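Local atomic coordinates of putative NADPH:quinone oxidoreductase (Ralstonia eutropha, PDB entry 3IUP), a protein that probably transfers hydride from bound NADPH to quinone-type substrates, as a member of the alcohol dehydrogenase-like family of quinone oxidoreductases. Residues A[12-22]-A[70-81]; A[33-44]-A[126-135]. All coordinates share one frame; numbering follows the deposited sequence. Where two conformers were deposited one is given.

Contact 1 of 2, residues A[12-22]-A[70-81]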
loop_
_atom_site.group_PDB
_atom_site.type_symbol
_atom_site.label_atom_id
_atom_site.label_comp_id
_atom_site.label_asym_id
_atom_site.label_seq_id
_atom_site.Cartn_x
_atom_site.Cartn_y
_atom_site.Cartn_z
ATOM N N ILE A 12 -11.629 -20.518 -21.690
ATOM C CA ILE A 12 -11.080 -21.434 -20.651
ATOM C C ILE A 12 -12.232 -22.272 -20.135
ATOM O O ILE A 12 -13.218 -21.750 -19.592
ATOM C CB ILE A 12 -10.345 -20.714 -19.513
ATOM C CG1 ILE A 12 -9.135 -19.996 -20.096
ATOM C CG2 ILE A 12 -9.944 -21.771 -18.394
ATOM C CD1 ILE A 12 -8.422 -19.200 -19.153
ATOM N N LYS A 13 -12.083 -23.575 -20.285
ATOM C CA LYS A 13 -13.132 -24.523 -19.989
ATOM C C LYS A 13 -12.947 -25.117 -18.598
ATOM O O LYS A 13 -11.844 -25.114 -18.019
ATOM C CB LYS A 13 -13.133 -25.609 -21.039
ATOM C CG LYS A 13 -13.129 -25.066 -22.421
ATOM C CD LYS A 13 -12.976 -26.101 -23.466
ATOM C CE LYS A 13 -12.731 -25.448 -24.811
ATOM N NZ LYS A 13 -12.700 -26.463 -25.879
ATOM N N SER A 14 -14.043 -25.633 -18.060
ATOM C CA SER A 14 -14.024 -26.225 -16.746
ATOM C C SER A 14 -13.109 -27.443 -16.748
ATOM O O SER A 14 -12.604 -27.809 -15.702
ATOM C CB SER A 14 -15.455 -26.578 -16.311
ATOM O OG SER A 14 -16.063 -25.370 -15.875
ATOM N N SER A 15 -12.910 -28.046 -17.917
ATOM C CA SER A 15 -11.945 -29.140 -18.106
ATOM C C SER A 15 -10.463 -28.775 -17.858
ATOM O O SER A 15 -9.620 -29.686 -17.812
ATOM C CB SER A 15 -12.076 -29.672 -19.525
ATOM O OG SER A 15 -11.590 -28.753 -20.488
ATOM N N GLY A 16 -10.134 -27.488 -17.694
ATOM C CA GLY A 16 -8.745 -27.056 -17.477
ATOM C C GLY A 16 -8.048 -26.686 -18.777
ATOM O O GLY A 16 -6.850 -26.412 -18.784
ATOM N N GLU A 17 -8.788 -26.670 -19.881
ATOM C CA GLU A 17 -8.228 -26.391 -21.188
ATOM C C GLU A 17 -8.552 -24.959 -21.625
ATOM O O GLU A 17 -9.669 -24.537 -21.539
ATOM C CB GLU A 17 -8.777 -27.360 -22.210
ATOM C CG GLU A 17 -8.415 -27.046 -23.670
ATOM C CD GLU A 17 -9.029 -28.012 -24.693
ATOM O OE1 GLU A 17 -8.505 -29.138 -24.804
ATOM O OE2 GLU A 17 -10.002 -27.650 -25.428
ATOM N N LEU A 18 -7.540 -24.258 -22.115
ATOM C CA LEU A 18 -7.687 -23.031 -22.896
ATOM C C LEU A 18 -7.809 -23.418 -24.365
ATOM O O LEU A 18 -7.018 -24.180 -24.849
ATOM C CB LEU A 18 -6.461 -22.123 -22.701
ATOM C CG LEU A 18 -6.378 -20.926 -23.660
ATOM C CD1 LEU A 18 -7.479 -19.909 -23.379
ATOM C CD2 LEU A 18 -5.018 -20.229 -23.657
ATOM N N GLU A 19 -8.851 -22.944 -25.050
ATOM C CA GLU A 19 -8.968 -22.981 -26.503
ATOM C C GLU A 19 -9.068 -21.554 -27.088
ATOM O O GLU A 19 -9.957 -20.756 -26.715
ATOM C CB GLU A 19 -10.171 -23.817 -26.966
ATOM C CG GLU A 19 -10.305 -23.879 -28.493
ATOM C CD GLU A 19 -11.538 -24.625 -29.020
ATOM O OE1 GLU A 19 -12.295 -25.224 -28.228
ATOM O OE2 GLU A 19 -11.769 -24.629 -30.241
ATOM N N LEU A 20 -8.176 -21.268 -28.032
ATOM C CA LEU A 20 -8.134 -20.038 -28.785
ATOM C C LEU A 20 -8.548 -20.353 -30.178
ATOM O O LEU A 20 -8.056 -21.319 -30.778
ATOM C CB LEU A 20 -6.703 -19.443 -28.838
ATOM C CG LEU A 20 -6.134 -19.060 -27.497
ATOM C CD1 LEU A 20 -4.679 -18.557 -27.615
ATOM C CD2 LEU A 20 -6.986 -17.978 -26.872
ATOM N N SER A 21 -9.427 -19.524 -30.743
ATOM C CA SER A 21 -9.972 -19.771 -32.069
ATOM C C SER A 21 -10.439 -18.481 -32.713
ATOM O O SER A 21 -10.524 -17.466 -32.043
ATOM C CB SER A 21 -11.149 -20.790 -32.005
ATOM O OG SER A 21 -12.226 -20.236 -31.286
ATOM N N LEU A 22 -10.659 -18.535 -34.019
ATOM C CA LEU A 22 -11.334 -17.503 -34.751
ATOM C C LEU A 22 -12.783 -17.947 -34.976
ATOM O O LEU A 22 -13.020 -18.953 -35.652
ATOM C CB LEU A 22 -10.638 -17.238 -36.091
ATOM C CG LEU A 22 -9.176 -16.806 -36.061
ATOM C CD1 LEU A 22 -8.774 -16.390 -37.482
ATOM C CD2 LEU A 22 -8.876 -15.655 -35.028
ATOM N N PRO A 70 -7.003 -21.267 -37.433
ATOM C CA PRO A 70 -6.205 -21.959 -36.465
ATOM C C PRO A 70 -6.867 -22.068 -35.102
ATOM O O PRO A 70 -7.720 -21.226 -34.739
ATOM C CB PRO A 70 -4.933 -21.098 -36.369
ATOM C CG PRO A 70 -5.423 -19.718 -36.696
ATOM C CD PRO A 70 -6.516 -19.890 -37.686
ATOM N N ILE A 71 -6.483 -23.127 -34.387
ATOM C CA ILE A 71 -6.810 -23.367 -32.978
ATOM C C ILE A 71 -5.554 -23.559 -32.132
ATOM O O ILE A 71 -4.595 -24.230 -32.547
ATOM C CB ILE A 71 -7.706 -24.602 -32.847
ATOM C CG1 ILE A 71 -8.978 -24.419 -33.660
ATOM C CG2 ILE A 71 -8.035 -24.869 -31.376
ATOM C CD1 ILE A 71 -9.607 -25.710 -34.067
ATOM N N VAL A 72 -5.509 -22.944 -30.968
ATOM C CA VAL A 72 -4.483 -23.243 -29.989
ATOM C C VAL A 72 -5.186 -23.751 -28.717
ATOM O O VAL A 72 -6.149 -23.133 -28.242
ATOM C CB VAL A 72 -3.585 -22.031 -29.663
ATOM C CG1 VAL A 72 -2.526 -22.382 -28.579
ATOM C CG2 VAL A 72 -2.946 -21.482 -30.948
ATOM N N THR A 73 -4.697 -24.886 -28.192
ATOM C CA THR A 73 -5.105 -25.383 -26.872
ATOM C C THR A 73 -3.929 -25.514 -25.910
ATOM O O THR A 73 -2.802 -25.704 -26.329
ATOM C CB THR A 73 -5.914 -26.686 -27.002
ATOM O OG1 THR A 73 -5.143 -27.677 -27.679
ATOM C CG2 THR A 73 -7.134 -26.461 -27.854
ATOM N N ALA A 74 -4.177 -25.312 -24.624
ATOM C CA ALA A 74 -3.114 -25.339 -23.602
ATOM C C ALA A 74 -3.799 -25.699 -22.284
ATOM O O ALA A 74 -5.051 -25.646 -22.202
ATOM C CB ALA A 74 -2.414 -23.979 -23.506
ATOM N N ARG A 75 -3.018 -26.019 -21.247
ATOM C CA ARG A 75 -3.575 -26.408 -19.968
ATOM C C ARG A 75 -3.414 -25.305 -18.951
ATOM O O ARG A 75 -2.382 -24.605 -18.917
ATOM C CB ARG A 75 -2.851 -27.677 -19.461
ATOM C CG ARG A 75 -2.783 -28.779 -20.473
ATOM C CD ARG A 75 -4.170 -29.282 -20.783
ATOM N NE ARG A 75 -4.904 -29.562 -19.543
ATOM C CZ ARG A 75 -6.153 -30.011 -19.518
ATOM N NH1 ARG A 75 -6.803 -30.248 -20.647
ATOM N NH2 ARG A 75 -6.743 -30.210 -18.358
ATOM N N VAL A 76 -4.444 -25.114 -18.145
ATOM C CA VAL A 76 -4.390 -24.243 -17.001
ATOM C C VAL A 76 -4.075 -25.151 -15.801
ATOM O O VAL A 76 -4.693 -26.185 -15.655
ATOM C CB VAL A 76 -5.716 -23.514 -16.794
ATOM C CG1 VAL A 76 -5.659 -22.576 -15.550
ATOM C CG2 VAL A 76 -6.078 -22.748 -18.086
ATOM N N PRO A 77 -3.101 -24.775 -14.963
ATOM C CA PRO A 77 -2.839 -25.631 -13.815
ATOM C C PRO A 77 -3.904 -25.523 -12.712
ATOM O O PRO A 77 -4.396 -24.410 -12.449
ATOM C CB PRO A 77 -1.483 -25.118 -13.299
ATOM C CG PRO A 77 -1.295 -23.747 -13.843
ATOM C CD PRO A 77 -2.258 -23.572 -14.996
ATOM N N GLU A 78 -4.164 -26.634 -11.995
ATOM C CA GLU A 78 -5.297 -26.696 -11.033
ATOM C C GLU A 78 -5.228 -25.531 -10.053
ATOM O O GLU A 78 -6.249 -24.923 -9.678
ATOM C CB GLU A 78 -5.303 -28.035 -10.261
ATOM N N GLY A 79 -3.997 -25.192 -9.663
ATOM C CA GLY A 79 -3.755 -24.120 -8.724
ATOM C C GLY A 79 -4.178 -22.752 -9.191
ATOM O O GLY A 79 -4.464 -21.857 -8.368
ATOM N N ALA A 80 -4.214 -22.566 -10.508
ATOM C CA ALA A 80 -4.716 -21.326 -11.105
ATOM C C ALA A 80 -6.240 -21.335 -11.419
ATOM O O ALA A 80 -6.781 -20.291 -11.774
ATOM C CB ALA A 80 -3.939 -21.044 -12.393
HETATM N N MSE A 81 -6.924 -22.462 -11.256
HETATM C CA MSE A 81 -8.327 -22.540 -11.744
HETATM C C MSE A 81 -9.266 -21.647 -10.937
HETATM O O MSE A 81 -10.226 -21.082 -11.506
HETATM C CB MSE A 81 -8.811 -23.977 -11.803
HETATM C CG MSE A 81 -8.195 -24.795 -12.947
HETATM SE SE MSE A 81 -8.879 -24.177 -14.670
HETATM C CE MSE A 81 -10.762 -24.828 -14.383
HETATM O O HOH W 1 -10.322 -20.942 -35.638
#

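Contact 2 of 2, residues A[33-44]-A[126-135]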
loop_
_atom_site.group_PDB
_atom_site.type_symbol
_atom_site.label_atom_id
_atom_site.label_comp_id
_atom_site.label_asym_id
_atom_site.label_seq_id
_atom_site.Cartn_x
_atom_site.Cartn_y
_atom_site.Cartn_z
ATOM N N ASP A 33 -27.814 4.899 -32.379
ATOM C CA ASP A 33 -26.682 5.533 -31.738
ATOM C C ASP A 33 -25.386 4.777 -31.960
ATOM O O ASP A 33 -24.398 5.075 -31.319
ATOM C CB ASP A 33 -26.946 5.693 -30.232
ATOM C CG ASP A 33 -28.229 6.446 -29.964
ATOM O OD1 ASP A 33 -28.444 7.486 -30.653
ATOM O OD2 ASP A 33 -29.042 5.954 -29.140
ATOM N N GLU A 34 -25.384 3.833 -32.898
ATOM C CA GLU A 34 -24.195 2.986 -33.126
ATOM C C GLU A 34 -23.544 3.202 -34.503
ATOM O O GLU A 34 -24.164 3.702 -35.453
ATOM C CB GLU A 34 -24.556 1.499 -33.005
ATOM C CG GLU A 34 -24.946 1.031 -31.606
ATOM C CD GLU A 34 -25.484 -0.399 -31.592
ATOM O OE1 GLU A 34 -26.213 -0.828 -32.535
ATOM O OE2 GLU A 34 -25.128 -1.120 -30.630
ATOM N N VAL A 35 -22.304 2.745 -34.597
ATOM C CA VAL A 35 -21.589 2.697 -35.887
ATOM C C VAL A 35 -20.935 1.336 -36.036
ATOM O O VAL A 35 -20.665 0.667 -35.037
ATOM C CB VAL A 35 -20.545 3.819 -36.014
ATOM C CG1 VAL A 35 -21.259 5.232 -35.958
ATOM C CG2 VAL A 35 -19.444 3.697 -34.938
ATOM N N LEU A 36 -20.666 0.936 -37.272
ATOM C CA LEU A 36 -19.957 -0.285 -37.538
ATOM C C LEU A 36 -18.594 0.099 -38.026
ATOM O O LEU A 36 -18.479 0.819 -39.024
ATOM C CB LEU A 36 -20.670 -1.114 -38.608
ATOM C CG LEU A 36 -20.099 -2.526 -38.812
ATOM C CD1 LEU A 36 -20.383 -3.379 -37.575
ATOM C CD2 LEU A 36 -20.693 -3.129 -40.101
ATOM N N ILE A 37 -17.557 -0.391 -37.327
ATOM C CA ILE A 37 -16.175 -0.093 -37.669
ATOM C C ILE A 37 -15.494 -1.300 -38.274
ATOM O O ILE A 37 -15.564 -2.414 -37.719
ATOM C CB ILE A 37 -15.366 0.356 -36.459
ATOM C CG1 ILE A 37 -16.002 1.583 -35.789
ATOM C CG2 ILE A 37 -13.916 0.604 -36.859
ATOM C CD1 ILE A 37 -15.495 1.723 -34.355
ATOM N N ARG A 38 -14.835 -1.105 -39.414
ATOM C CA ARG A 38 -13.942 -2.129 -39.962
ATOM C C ARG A 38 -12.586 -1.915 -39.281
ATOM O O ARG A 38 -11.908 -0.939 -39.568
ATOM C CB ARG A 38 -13.785 -1.980 -41.488
ATOM C CG ARG A 38 -12.938 -3.112 -42.124
ATOM C CD ARG A 38 -12.776 -2.996 -43.619
ATOM N NE ARG A 38 -12.021 -1.801 -43.927
ATOM C CZ ARG A 38 -12.466 -0.767 -44.643
ATOM N NH1 ARG A 38 -13.665 -0.798 -45.219
ATOM N NH2 ARG A 38 -11.679 0.272 -44.839
ATOM N N ILE A 39 -12.191 -2.834 -38.396
ATOM C CA ILE A 39 -10.996 -2.616 -37.571
ATOM C C ILE A 39 -9.746 -2.993 -38.382
ATOM O O ILE A 39 -9.668 -4.075 -38.945
ATOM C CB ILE A 39 -11.069 -3.392 -36.250
ATOM C CG1 ILE A 39 -12.305 -2.955 -35.448
ATOM C CG2 ILE A 39 -9.781 -3.153 -35.432
ATOM C CD1 ILE A 39 -12.655 -3.868 -34.283
ATOM N N GLU A 40 -8.804 -2.056 -38.460
ATOM C CA GLU A 40 -7.585 -2.240 -39.264
ATOM C C GLU A 40 -6.306 -2.252 -38.427
ATOM O O GLU A 40 -5.217 -2.538 -38.962
ATOM C CB GLU A 40 -7.516 -1.180 -40.371
ATOM C CG GLU A 40 -8.689 -1.350 -41.322
ATOM C CD GLU A 40 -8.675 -0.444 -42.511
ATOM O OE1 GLU A 40 -7.876 0.484 -42.544
ATOM O OE2 GLU A 40 -9.448 -0.734 -43.465
ATOM N N ALA A 41 -6.415 -1.948 -37.129
ATOM C CA ALA A 41 -5.226 -1.853 -36.271
ATOM C C ALA A 41 -5.643 -2.014 -34.818
ATOM O O ALA A 41 -6.453 -1.238 -34.314
ATOM C CB ALA A 41 -4.475 -0.547 -36.456
ATOM N N SER A 42 -5.079 -2.996 -34.137
ATOM C CA SER A 42 -5.341 -3.180 -32.719
ATOM C C SER A 42 -4.094 -3.799 -32.063
ATOM O O SER A 42 -3.614 -4.822 -32.523
ATOM C CB SER A 42 -6.557 -4.082 -32.549
ATOM O OG SER A 42 -6.881 -4.327 -31.219
ATOM N N PRO A 43 -3.593 -3.195 -30.986
ATOM C CA PRO A 43 -2.337 -3.646 -30.427
ATOM C C PRO A 43 -2.537 -4.839 -29.523
ATOM O O PRO A 43 -3.615 -5.006 -28.964
ATOM C CB PRO A 43 -1.877 -2.422 -29.632
ATOM C CG PRO A 43 -3.135 -1.829 -29.141
ATOM C CD PRO A 43 -4.091 -2.000 -30.293
ATOM N N LEU A 44 -1.487 -5.664 -29.389
ATOM C CA LEU A 44 -1.409 -6.710 -28.393
ATOM C C LEU A 44 -0.678 -6.163 -27.167
ATOM O O LEU A 44 0.557 -6.128 -27.105
ATOM C CB LEU A 44 -0.662 -7.920 -28.952
ATOM C CG LEU A 44 -1.521 -8.842 -29.790
ATOM C CD1 LEU A 44 -0.657 -9.616 -30.788
ATOM C CD2 LEU A 44 -2.313 -9.792 -28.857
HETATM N N MSE A 126 -11.862 -5.997 -29.752
HETATM C CA MSE A 126 -11.302 -5.316 -30.935
HETATM C C MSE A 126 -10.496 -6.222 -31.843
HETATM O O MSE A 126 -10.161 -5.810 -32.962
HETATM C CB MSE A 126 -10.499 -4.070 -30.571
HETATM C CG MSE A 126 -11.187 -3.110 -29.632
HETATM SE SE MSE A 126 -12.791 -2.320 -30.506
HETATM C CE MSE A 126 -11.950 -1.303 -31.717
ATOM N N TYR A 127 -10.215 -7.456 -31.412
ATOM C CA TYR A 127 -9.564 -8.444 -32.282
ATOM C C TYR A 127 -10.670 -9.135 -33.118
ATOM O O TYR A 127 -11.064 -10.284 -32.872
ATOM C CB TYR A 127 -8.749 -9.477 -31.533
ATOM C CG TYR A 127 -7.639 -8.900 -30.683
ATOM C CD1 TYR A 127 -7.217 -7.578 -30.788
ATOM C CD2 TYR A 127 -7.043 -9.689 -29.708
ATOM C CE1 TYR A 127 -6.207 -7.093 -29.962
ATOM C CE2 TYR A 127 -6.049 -9.209 -28.896
ATOM C CZ TYR A 127 -5.604 -7.902 -29.036
ATOM O OH TYR A 127 -4.644 -7.438 -28.179
ATOM N N SER A 128 -11.175 -8.351 -34.062
ATOM C CA SER A 128 -12.444 -8.641 -34.789
ATOM C C SER A 128 -12.382 -7.910 -36.087
ATOM O O SER A 128 -11.886 -6.782 -36.152
ATOM C CB SER A 128 -13.689 -8.118 -34.040
ATOM O OG SER A 128 -13.758 -8.646 -32.720
ATOM N N GLN A 129 -12.909 -8.503 -37.147
ATOM C CA GLN A 129 -12.930 -7.761 -38.398
ATOM C C GLN A 129 -13.814 -6.513 -38.334
ATOM O O GLN A 129 -13.445 -5.458 -38.892
ATOM C CB GLN A 129 -13.401 -8.653 -39.531
ATOM C CG GLN A 129 -12.418 -9.720 -39.931
ATOM C CD GLN A 129 -12.877 -10.499 -41.155
ATOM O OE1 GLN A 129 -13.280 -11.641 -41.050
ATOM N NE2 GLN A 129 -12.804 -9.860 -42.337
ATOM N N TYR A 130 -14.967 -6.646 -37.674
ATOM C CA TYR A 130 -15.966 -5.530 -37.586
ATOM C C TYR A 130 -16.451 -5.436 -36.194
ATOM O O TYR A 130 -16.663 -6.478 -35.560
ATOM C CB TYR A 130 -17.181 -5.810 -38.496
ATOM C CG TYR A 130 -16.799 -5.741 -39.928
ATOM C CD1 TYR A 130 -16.778 -4.520 -40.590
ATOM C CD2 TYR A 130 -16.407 -6.888 -40.615
ATOM C CE1 TYR A 130 -16.378 -4.450 -41.914
ATOM C CE2 TYR A 130 -15.984 -6.831 -41.925
ATOM C CZ TYR A 130 -15.974 -5.615 -42.568
ATOM O OH TYR A 130 -15.562 -5.519 -43.875
ATOM N N ARG A 131 -16.634 -4.194 -35.708
ATOM C CA ARG A 131 -17.236 -3.974 -34.381
ATOM C C ARG A 131 -18.318 -2.927 -34.484
ATOM O O ARG A 131 -18.103 -1.883 -35.113
ATOM C CB ARG A 131 -16.171 -3.591 -33.332
ATOM C CG ARG A 131 -15.471 -4.820 -32.769
ATOM C CD ARG A 131 -16.312 -5.524 -31.708
ATOM N NE ARG A 131 -16.213 -4.810 -30.438
ATOM C CZ ARG A 131 -17.217 -4.225 -29.787
ATOM N NH1 ARG A 131 -18.473 -4.284 -30.250
ATOM N NH2 ARG A 131 -16.972 -3.603 -28.640
ATOM N N CYS A 132 -19.458 -3.242 -33.885
ATOM C CA CYS A 132 -20.611 -2.369 -33.791
ATOM C C CYS A 132 -20.607 -1.761 -32.414
ATOM O O CYS A 132 -20.741 -2.475 -31.402
ATOM C CB CYS A 132 -21.887 -3.141 -33.992
ATOM S SG CYS A 132 -23.331 -2.070 -33.995
ATOM N N ILE A 133 -20.321 -0.476 -32.355
ATOM C CA ILE A 133 -20.171 0.166 -31.067
ATOM C C ILE A 133 -20.849 1.507 -31.036
ATOM O O ILE A 133 -21.065 2.090 -32.067
ATOM C CB ILE A 133 -18.718 0.296 -30.651
ATOM C CG1 ILE A 133 -18.019 1.426 -31.340
ATOM C CG2 ILE A 133 -17.933 -1.008 -30.898
ATOM C CD1 ILE A 133 -16.915 1.935 -30.441
ATOM N N PRO A 134 -21.179 1.992 -29.836
ATOM C CA PRO A 134 -21.813 3.313 -29.762
ATOM C C PRO A 134 -20.948 4.422 -30.300
ATOM O O PRO A 134 -19.732 4.476 -30.039
ATOM C CB PRO A 134 -22.064 3.513 -28.277
ATOM C CG PRO A 134 -22.159 2.131 -27.732
ATOM C CD PRO A 134 -21.159 1.332 -28.522
ATOM N N ALA A 135 -21.590 5.280 -31.074
ATOM C CA ALA A 135 -21.008 6.508 -31.570
ATOM C C ALA A 135 -20.244 7.219 -30.454
ATOM O O ALA A 135 -19.154 7.723 -30.695
ATOM C CB ALA A 135 -22.094 7.416 -32.128
HETATM O O HOH W 2 -22.762 -1.573 -29.441
HETATM O O HOH W 3 -15.674 -3.023 -45.384
#

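Contact 1 of 2, residues A[12-22]-A[70-81]
The guanidinium of Arg75 lies against the type I beta turn from Lys13 to Gly16. One of its faces carries Gly16 O, 3.6 Å above the plane, and Glu17 N, both toward the rim. Ser15 O takes a hydrogen bond from Arg75 NH2 at 3.0 Å. This bond is bent, 135° at the hydrogen, and the oxygen sits 29° out of the guanidinium plane. The arginine chain folds back at chi2 and chi3, which brings its end over the turn. Gly16 O itself accepts a nearly straight hydrogen bond from Val76 N. From there strands 17-22 and 70-75 pair antiparallel. Leu18 with Ala74 and Leu20 with Val72 are the hydrogen-bonded pairs; Leu20 N to Val72 O measures 2.8 Å. Beyond them, a water bridges Leu22 N and Pro70 O.

Leu20 and Val72 lie side by side on one face of the sheet. On the other, Glu19 CG meets Ile71 CG2 at 3.8 Å, and Glu17 lays its carboxylate end by Thr73 CG2. With chi1 of -180°, Glu19 swings CG away from its backbone N, and its straight chain carries the carboxylate to Lys13. Lys13 NZ makes a salt bridge to Glu19 OE1 at 2.7 Å. A second, from Lys13 NZ to Glu17 OE2 at 3.0 Å, completes the network. At the turn Met81, a selenomethionine, packs SE on Gly16 CA at 4.0 Å; CE of Met81 faces the carbonyls of Lys13 and Ser14. The chemistry implies a largely polar face, where Lys13 would probably keep both glutamates ionised, and a buried apolar face of Leu18, Leu20, Val72 and Ala74.

Contact 2 of 2, residues A[33-44]-A[126-135]
Strands 34-43 and 130-134 are antiparallel neighbours in the mixed sheet of the GroES-like domain. Val35 with Ile133 and Ile37 with Arg131 are hydrogen-bonded pairs, and Ile37 N reaches Arg131 O at 2.7 Å. The ladder runs on to Ala135 N with Asp33 O at one end and Ile39 N with Gln129 O at the other.

Arg38 and Tyr130 lie side by side, with Arg38 CB 3.6 Å from Tyr130 CE1. Their guanidinium and ring planes stand 87° apart. A water in both planes joins Arg38 NH1 to Tyr130 OH. Arg38 also grips Glu40 side-on: NE and NH2 both bond to OE2, each at 2.8 Å. Chi3 of 65° bends the arginine there. On the same sheet face, Leu36 CD1 packs on Cys132 CB at 3.9 Å.

On the face of Val35, Ile37, Arg131 and Ile133, Ile37 CD1 meets Ile133 CG1. Ile133 CG2 lies over one face of the Arg131 guanidinium. In the conformer given, Ile39 CD1 touches CE of Met126, a selenomethionine, at 3.7 Å.

Past the paired strands, Tyr127 is the centre of an inverse gamma turn. Its hydroxyl donates to Pro43 O at 2.8 Å, with that oxygen near the ring plane. Ser42 OG lies at the same ring's edge and bonds to Glu97 O. The side chain of Pro43 is about 8 Å from a bound NADPH. The ladder is part of the beta-rich GroES-like fold of the medium-chain dehydrogenase/reductase family.

Overall arrangement
Contacts 1 and 2 lie in two different sheets. Their centres are 26 Å apart, and their nearest atoms are about 6 Å apart without touching. Contact 1 joins inner strands of the five-stranded antiparallel sheet. Contact 2 belongs to the seven-stranded mixed sheet. Along the chain the segments alternate: 12-22, 33-44, 70-81, 126-135. Strand 17-26 is followed directly by strand 34-43, so the chain passes from one sheet to the other and back. Side chains of 126-135 pack on strand 4-12, the neighbour of 17-26. The chain then forms a parallel sheet of Rossmann type, as expected for an NADPH-dependent reductase, before late strands 344-347 and 369-372 complete the mixed sheet.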